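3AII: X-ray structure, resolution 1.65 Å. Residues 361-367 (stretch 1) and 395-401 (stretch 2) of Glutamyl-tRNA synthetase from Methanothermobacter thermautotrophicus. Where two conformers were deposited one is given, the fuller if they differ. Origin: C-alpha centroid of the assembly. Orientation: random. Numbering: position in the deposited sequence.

Stretch 1, residues 361-367: RGIRPEA
Stretch 2 395-401: SILEEEA

A single salt bridge, set beside a small apolar patch, joins the turn and helix start of residues 361-367 to the helical segment and following loop of residues 395-401, burying 271 Å² summed over both sides without a hydrogen bond between the stretches. The backbones stay well apart: the nearest CA pair is Ala-367 and Ile-396, 7.8 Å from CA to CA, so side chains do nearly all the bridging.

In the first stretch, Gly-362 leaves helical geometry after a preceding helix, with phi/psi 95/16 in a Schellman motif. The positive phi suits glycine, because a CB here would be jammed against the carbonyl O of Arg-361. Ile-363 (-74/128) and Arg-364 (-82/142) then run extended, and a new helix starts at Pro-365 (-65/-28) and continues through Glu-366 (-60/-35) and Ala-367 (-66/-42). Arg-364 occupies the N-cap position, and its O accepts a weak bond from Ala-367 N at 3.0 Å. Proline fits the first helical turn, where its lack of an amide hydrogen costs no helical bond; its ring is C-gamma endo and its CB points away from the second stretch, as does that of Ile-363 (chi1 and chi2 both m).

The second stretch enters as helix at Ser-395 (-58/-34), Ile-396 (-76/-53) and Leu-397 (-66/-34). Glu-398 (-68/-13) and Glu-399 (-93/-9) follow, then Glu-400 at -144/-19 and Ala-401 at -68/128. Leu-397 O accepts from both Glu-400 N (3.1 Å) and Ala-401 N (2.8 Å), while Glu-399 N makes a weak bond to Ile-396 O at 3.3 Å.

Arg-364 supplies the largest contact area, 87 Å². Its CB points toward the other stretch, and the chain bends through chi1 -65° (m), chi2 -88° (m), chi3 -164° (t) and chi4 111°. The guanidinium thereby reaches Glu-400, whose CB also points across and whose chi1 p, chi2 t and chi3 99° bring the carboxylate to the guanidinium edge. The salt bridge runs from Arg-364 NH1 to Glu-400 OE2 at 2.8 Å. Ile-396 CG2 covers one guanidinium face, 3.6 Å from Arg-364 NH2, leaving the edge free for the charged partner. Leu-397 CD2 approaches obliquely, 4.0 Å from Arg-364 NE. Arginine suits this place because its flat, charged end can pack against methyl groups while its edge meets a carboxylate.

Ile-396, with CB toward the first stretch and chi1 m, chi2 t, also extends CD1 to the new helix: it lies 4.0 Å from Ala-367 N, 4.3 Å from Ala-367 CB and 4.1 Å from Glu-366 CB. The short side chain of buried Ala-367 is directed sideways and adds a small apolar surface. Leu-397 starts sideways too, but its m,t rotamer brings its end nearer; CD1 sits 3.9 Å from Gly-362 O. Leucine's branched end thus reaches both the glycine turn and the arginine, and its burial suits an apolar residue.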

# COMPACT_ATOMS: atom_id res chain seq x y z
N ARG A 361 -8.91 5.51 -5.88
CA ARG A 361 -8.66 6.12 -7.19
C ARG A 361 -9.02 5.20 -8.36
O ARG A 361 -8.98 5.62 -9.52
CB ARG A 361 -7.19 6.53 -7.29
CG ARG A 361 -6.85 7.70 -6.38
CD ARG A 361 -5.34 7.90 -6.30
NE ARG A 361 -4.72 7.95 -7.61
CZ ARG A 361 -3.42 7.76 -7.82
NH1 ARG A 361 -2.60 7.47 -6.80
NH2 ARG A 361 -2.94 7.83 -9.05
N GLY A 362 -9.34 3.95 -8.06
CA GLY A 362 -9.68 2.98 -9.10
C GLY A 362 -8.52 2.12 -9.57
O GLY A 362 -8.60 1.48 -10.62
N ILE A 363 -7.44 2.09 -8.79
CA ILE A 363 -6.39 1.11 -9.06
C ILE A 363 -6.87 -0.28 -8.62
O ILE A 363 -7.29 -0.46 -7.47
CB ILE A 363 -5.09 1.45 -8.32
CG1 ILE A 363 -4.63 2.87 -8.66
CG2 ILE A 363 -4.03 0.41 -8.63
CD1 ILE A 363 -4.37 3.11 -10.12
N ARG A 364 -6.78 -1.26 -9.51
CA ARG A 364 -7.26 -2.63 -9.25
C ARG A 364 -6.26 -3.47 -8.46
O ARG A 364 -5.05 -3.40 -8.71
CB ARG A 364 -7.54 -3.34 -10.57
CG ARG A 364 -8.67 -2.75 -11.41
CD ARG A 364 -10.01 -3.35 -11.03
NE ARG A 364 -11.02 -3.09 -12.05
CZ ARG A 364 -11.54 -4.02 -12.84
NH1 ARG A 364 -12.45 -3.68 -13.74
NH2 ARG A 364 -11.18 -5.29 -12.72
N PRO A 365 -6.74 -4.31 -7.54
CA PRO A 365 -5.79 -5.12 -6.79
C PRO A 365 -5.06 -6.11 -7.70
O PRO A 365 -3.92 -6.47 -7.42
CB PRO A 365 -6.66 -5.85 -5.75
CG PRO A 365 -8.06 -5.77 -6.28
CD PRO A 365 -8.13 -4.48 -7.08
N GLU A 366 -5.71 -6.53 -8.79
CA GLU A 366 -5.13 -7.44 -9.77
C GLU A 366 -3.88 -6.84 -10.41
O GLU A 366 -2.93 -7.56 -10.76
CB GLU A 366 -6.16 -7.76 -10.86
CG GLU A 366 -7.32 -8.65 -10.41
CD GLU A 366 -8.36 -7.94 -9.54
OE1 GLU A 366 -8.52 -6.70 -9.64
OE2 GLU A 366 -9.03 -8.64 -8.75
N ALA A 367 -3.89 -5.51 -10.58
CA ALA A 367 -2.75 -4.80 -11.15
C ALA A 367 -1.56 -4.90 -10.19
O ALA A 367 -0.42 -5.12 -10.61
CB ALA A 367 -3.09 -3.34 -11.42
N SER A 395 -4.25 -1.41 -18.74
CA SER A 395 -4.56 -2.59 -19.53
C SER A 395 -5.86 -3.24 -19.09
O SER A 395 -6.61 -3.77 -19.92
CB SER A 395 -3.40 -3.58 -19.51
OG SER A 395 -2.28 -2.99 -20.15
N ILE A 396 -6.14 -3.19 -17.80
CA ILE A 396 -7.40 -3.71 -17.28
C ILE A 396 -8.57 -2.76 -17.57
O ILE A 396 -9.58 -3.16 -18.14
CB ILE A 396 -7.33 -3.97 -15.77
CG1 ILE A 396 -6.26 -5.02 -15.47
CG2 ILE A 396 -8.70 -4.42 -15.25
CD1 ILE A 396 -5.98 -5.18 -13.99
N LEU A 397 -8.42 -1.50 -17.18
CA LEU A 397 -9.52 -0.56 -17.30
C LEU A 397 -9.90 -0.27 -18.76
O LEU A 397 -11.07 -0.05 -19.07
CB LEU A 397 -9.20 0.75 -16.58
CG LEU A 397 -9.06 0.67 -15.07
CD1 LEU A 397 -8.90 2.08 -14.48
CD2 LEU A 397 -10.28 -0.03 -14.49
N GLU A 398 -8.92 -0.26 -19.66
CA GLU A 398 -9.23 0.18 -21.02
C GLU A 398 -10.14 -0.81 -21.73
O GLU A 398 -10.72 -0.48 -22.76
CB GLU A 398 -7.96 0.46 -21.84
CG GLU A 398 -7.22 -0.78 -22.27
CD GLU A 398 -5.87 -0.45 -22.87
OE1 GLU A 398 -5.54 0.76 -22.99
OE2 GLU A 398 -5.13 -1.39 -23.22
N GLU A 399 -10.30 -2.00 -21.16
CA GLU A 399 -11.12 -3.01 -21.81
C GLU A 399 -12.57 -3.00 -21.33
O GLU A 399 -13.42 -3.68 -21.91
CB GLU A 399 -10.53 -4.41 -21.62
CG GLU A 399 -9.23 -4.63 -22.39
CD GLU A 399 -9.35 -4.30 -23.87
OE1 GLU A 399 -8.32 -3.99 -24.50
OE2 GLU A 399 -10.48 -4.34 -24.40
N GLU A 400 -12.86 -2.23 -20.29
CA GLU A 400 -14.21 -2.29 -19.73
C GLU A 400 -14.77 -0.97 -19.21
O GLU A 400 -15.98 -0.85 -19.05
CB GLU A 400 -14.28 -3.33 -18.62
CG GLU A 400 -13.41 -3.01 -17.41
CD GLU A 400 -13.54 -4.06 -16.31
OE1 GLU A 400 -12.66 -4.94 -16.22
OE2 GLU A 400 -14.53 -4.00 -15.55
N ALA A 401 -13.91 0.01 -18.95
CA ALA A 401 -14.38 1.25 -18.33
C ALA A 401 -15.27 2.06 -19.28
O ALA A 401 -14.87 2.36 -20.41
CB ALA A 401 -13.20 2.10 -17.87